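Local structure of fatty acid-binding protein homolog 1 (Echinococcus granulosus, 1O8V) at residues V37-I42 and C126-S131. The protein binds fatty acids inside a beta-barrel and has been implicated in the acquisition, storage and transport of lipids in this parasite. Numbering follows the deposited sequence.
With PLM (palmitic acid), chain B.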
ATOM      1  N   VAL A  37       8.894 -10.921   1.946  1.00 15.25           N
ATOM      2  CA  VAL A  37       9.533  -9.661   1.555  1.00 14.99           C
ATOM      3  C   VAL A  37       9.236  -8.503   2.504  1.00 14.69           C
ATOM      4  O   VAL A  37       8.197  -8.437   3.174  1.00 13.67           O
ATOM      5  CB  VAL A  37       9.227  -9.281   0.083  1.00 15.54           C
ATOM      6  CG1 VAL A  37       9.662 -10.397  -0.870  1.00 17.09           C
ATOM      7  CG2 VAL A  37       7.781  -8.923  -0.115  1.00 16.77           C
ATOM      8  N   LYS A  38      10.207  -7.599   2.582  1.00 14.69           N
ATOM      9  CA  LYS A  38      10.152  -6.421   3.440  1.00 15.10           C
ATOM     10  C   LYS A  38      10.449  -5.223   2.545  1.00 14.52           C
ATOM     11  O   LYS A  38      11.611  -4.795   2.416  1.00 15.05           O
ATOM     12  CB  LYS A  38      11.171  -6.518   4.573  1.00 15.65           C
ATOM     13  CG  LYS A  38      11.017  -7.731   5.462  1.00 18.28           C
ATOM     14  CD  LYS A  38      12.146  -7.821   6.491  1.00 20.40           C
ATOM     15  CE  LYS A  38      12.219  -9.198   7.112  1.00 23.67           C
ATOM     16  NZ  LYS A  38      12.948  -9.181   8.414  1.00 27.58           N
ATOM     17  N   PRO A  39       9.428  -4.672   1.911  1.00 14.46           N
ATOM     18  CA  PRO A  39       9.657  -3.626   0.922  1.00 14.86           C
ATOM     19  C   PRO A  39      10.000  -2.289   1.522  1.00 15.07           C
ATOM     20  O   PRO A  39       9.793  -2.030   2.711  1.00 15.39           O
ATOM     21  CB  PRO A  39       8.321  -3.529   0.178  1.00 14.71           C
ATOM     22  CG  PRO A  39       7.332  -3.990   1.120  1.00 15.99           C
ATOM     23  CD  PRO A  39       7.994  -4.986   2.033  1.00 14.53           C
ATOM     24  N   ASN A  40      10.523  -1.430   0.660  1.00 15.63           N
ATOM     25  CA  ASN A  40      10.598  -0.007   0.914  1.00 16.73           C
ATOM     26  C   ASN A  40       9.367   0.650   0.299  1.00 16.38           C
ATOM     27  O   ASN A  40       8.661   0.074  -0.537  1.00 18.27           O
ATOM     28  CB  ASN A  40      11.866   0.596   0.308  1.00 17.78           C
ATOM     29  CG  ASN A  40      13.137   0.109   0.981  1.00 20.79           C
ATOM     30  OD1 ASN A  40      13.170  -0.140   2.191  1.00 25.72           O
ATOM     31  ND2 ASN A  40      14.210  -0.012   0.198  1.00 27.30           N
ATOM     32  N   LEU A  41       9.039   1.828   0.780  1.00 13.74           N
ATOM     33  CA  LEU A  41       8.009   2.631   0.184  1.00 12.30           C
ATOM     34  C   LEU A  41       8.593   4.015   0.023  1.00 11.40           C
ATOM     35  O   LEU A  41       9.063   4.600   0.994  1.00 11.62           O
ATOM     36  CB  LEU A  41       6.790   2.696   1.097  1.00 12.77           C
ATOM     37  CG  LEU A  41       5.705   3.676   0.687  1.00 14.00           C
ATOM     38  CD1 LEU A  41       5.074   3.212  -0.591  1.00 13.90           C
ATOM     39  CD2 LEU A  41       4.654   3.796   1.756  1.00 15.29           C
ATOM     40  N   ILE A  42       8.605   4.514  -1.205  1.00  9.72           N
ATOM     41  CA  ILE A  42       9.102   5.858  -1.494  1.00  9.92           C
ATOM     42  C   ILE A  42       7.945   6.708  -2.001  1.00  9.60           C
ATOM     43  O   ILE A  42       7.342   6.387  -3.015  1.00  9.87           O
ATOM     44  CB  ILE A  42      10.224   5.817  -2.546  1.00 10.08           C
ATOM     45  CG1 ILE A  42      11.319   4.852  -2.111  1.00 13.45           C
ATOM     46  CG2 ILE A  42      10.804   7.209  -2.738  1.00  9.94           C
ATOM     47  CD1 ILE A  42      12.162   4.334  -3.230  1.00 16.19           C
ATOM     48  N   CYS A 126      -4.817  -6.505   8.472  1.00  7.65           N
ATOM     49  CA  CYS A 126      -3.372  -6.629   8.446  1.00  7.58           C
ATOM     50  C   CYS A 126      -2.782  -5.276   8.836  1.00  7.54           C
ATOM     51  O   CYS A 126      -3.308  -4.233   8.479  1.00  6.21           O
ATOM     52  CB  CYS A 126      -2.933  -7.022   7.027  1.00  7.77           C
ATOM     53  SG  CYS A 126      -1.257  -6.529   6.572  1.00  8.07           S
ATOM     54  N   VAL A 127      -1.687  -5.291   9.593  1.00  8.41           N
ATOM     55  CA  VAL A 127      -0.958  -4.070   9.873  1.00  9.36           C
ATOM     56  C   VAL A 127       0.506  -4.272   9.512  1.00  8.60           C
ATOM     57  O   VAL A 127       1.116  -5.244   9.967  1.00  9.78           O
ATOM     58  CB  VAL A 127      -1.055  -3.641  11.362  1.00 10.29           C
ATOM     59  CG1 VAL A 127      -0.396  -2.306  11.511  1.00 10.50           C
ATOM     60  CG2 VAL A 127      -2.503  -3.584  11.823  1.00 11.99           C
ATOM     61  N   ARG A 128       1.033  -3.357   8.703  1.00  9.09           N
ATOM     62  CA  ARG A 128       2.434  -3.316   8.268  1.00  9.11           C
ATOM     63  C   ARG A 128       3.076  -2.034   8.741  1.00 10.10           C
ATOM     64  O   ARG A 128       2.588  -0.936   8.444  1.00 10.50           O
ATOM     65  CB  ARG A 128       2.511  -3.444   6.749  1.00  9.60           C
ATOM     66  CG  ARG A 128       2.118  -4.846   6.298  1.00  9.91           C
ATOM     67  CD  ARG A 128       1.600  -4.927   4.882  1.00  9.77           C
ATOM     68  NE  ARG A 128       2.617  -4.898   3.837  1.00 11.02           N
ATOM     69  CZ  ARG A 128       3.409  -5.896   3.478  1.00  9.29           C
ATOM     70  NH1 ARG A 128       3.491  -7.025   4.173  1.00  8.94           N
ATOM     71  NH2 ARG A 128       4.216  -5.717   2.424  1.00 10.15           N
ATOM     72  N   THR A 129       4.149  -2.177   9.534  1.00  9.71           N
ATOM     73  CA  THR A 129       4.782  -1.038  10.185  1.00 10.40           C
ATOM     74  C   THR A 129       6.125  -0.742   9.553  1.00 10.74           C
ATOM     75  O   THR A 129       6.958  -1.645   9.409  1.00 10.65           O
ATOM     76  CB  THR A 129       4.970  -1.364  11.666  1.00 10.90           C
ATOM     77  OG1 THR A 129       3.705  -1.710  12.242  1.00 13.09           O
ATOM     78  CG2 THR A 129       5.471  -0.156  12.436  1.00 11.82           C
ATOM     79  N   TYR A 130       6.329   0.521   9.216  1.00 10.46           N
ATOM     80  CA  TYR A 130       7.514   0.990   8.511  1.00 10.91           C
ATOM     81  C   TYR A 130       8.233   2.030   9.358  1.00 12.41           C
ATOM     82  O   TYR A 130       7.600   2.744  10.130  1.00 12.28           O
ATOM     83  CB  TYR A 130       7.119   1.694   7.217  1.00 11.17           C
ATOM     84  CG  TYR A 130       6.501   0.852   6.117  1.00  8.66           C
ATOM     85  CD1 TYR A 130       5.186   0.412   6.190  1.00  9.80           C
ATOM     86  CD2 TYR A 130       7.236   0.536   4.989  1.00  8.55           C
ATOM     87  CE1 TYR A 130       4.623  -0.336   5.150  1.00  9.36           C
ATOM     88  CE2 TYR A 130       6.682  -0.199   3.957  1.00  9.74           C
ATOM     89  CZ  TYR A 130       5.396  -0.646   4.046  1.00 11.00           C
ATOM     90  OH  TYR A 130       4.917  -1.373   2.980  1.00 10.73           O
ATOM     91  N   SER A 131       9.546   2.119   9.188  1.00 12.83           N
ATOM     92  CA  SER A 131      10.364   3.139   9.854  1.00 14.06           C
ATOM     93  C   SER A 131      10.874   4.117   8.799  1.00 14.45           C
ATOM     94  O   SER A 131      11.186   3.728   7.686  1.00 14.19           O
ATOM     95  CB  SER A 131      11.527   2.463  10.580  1.00 14.20           C
ATOM     96  OG  SER A 131      12.356   1.794   9.638  1.00 17.89           O
TER
HETATM   97  C1  PLM B1136       1.544  -1.631   2.160  1.00 14.62           C
HETATM   98  O1  PLM B1136       2.427  -2.145   2.950  1.00 12.89           O
HETATM   99  O2  PLM B1136       1.773  -0.409   1.724  1.00 15.63           O
HETATM  100  C2  PLM B1136       0.309  -2.453   1.799  1.00 14.51           C
HETATM  101  C3  PLM B1136       0.105  -2.594   0.298  1.00 16.42           C
HETATM  102  C4  PLM B1136      -1.026  -3.596   0.052  1.00 17.94           C
HETATM  103  C5  PLM B1136      -1.351  -3.684  -1.434  1.00 16.39           C
HETATM  104  C6  PLM B1136      -2.569  -4.572  -1.736  1.00 18.93           C
HETATM  105  C7  PLM B1136      -2.434  -6.054  -1.378  1.00 19.95           C
HETATM  106  C8  PLM B1136      -1.886  -6.821  -2.555  1.00 19.04           C
HETATM  107  C9  PLM B1136      -1.559  -8.277  -2.263  1.00 17.18           C
HETATM  108  CA  PLM B1136      -0.413  -8.734  -3.145  1.00 16.86           C
HETATM  109  CB  PLM B1136       0.735  -9.344  -2.385  1.00 17.93           C
HETATM  110  CC  PLM B1136       1.943  -9.695  -3.253  1.00 17.45           C
HETATM  111  CD  PLM B1136       3.238  -9.466  -2.505  1.00 20.46           C
HETATM  112  CE  PLM B1136       3.960  -8.173  -2.847  1.00 22.91           C
HETATM  113  CF  PLM B1136       5.164  -7.975  -1.931  1.00 24.46           C
HETATM  114  CG  PLM B1136       5.945  -6.691  -2.196  1.00 25.25           C
HETATM  115  O   HOH W   1       5.614  -8.333   2.266  1.00 15.72           O
HETATM  116  O   HOH W   2       5.577  -1.115   0.164  1.00 15.90           O
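R128 reaches P39, and Y130 reaches P39 and L41, through matching first torsions: each CG stands anti to the carbonyl carbon (chi1 near -70° in both), and a bend at chi3 of 78° turns the guanidinium toward P39. The proline ring crosses both side chains at about a right angle, its CG lying 3.8 Å from R128 NH2 and 4.0 Å from Y130 OH. Two residues on, in strand 40-47, L41 CB packs obliquely against the ring, 4.1 Å from Y130 CE2. With every direct approach at 3.8 Å or more, the segments meet by van der Waals contact; polar links run through water, one molecule donating to V37 O (2.7 Å) and accepting from R128 NH2, another donating to Y130 OH and weakly to N40 O. Palmitate O1 is gripped twice, by R128 NE (2.9 Å, N-H...O angle 156°) and by Y130 OH (2.6 Å), and lies at the tyrosine ring's edge, in its plane. Cation-pi contact with F17 and a hydrogen bond from NH1 to S14 hold the guanidinium. Near the ligand's far end, V37 CG2 touches palmitate CF at 3.3 Å. With R108 also bonded to palmitate, this is the Arg-Arg-Tyr carboxylate site of the fatty acid-binding protein beta-barrel.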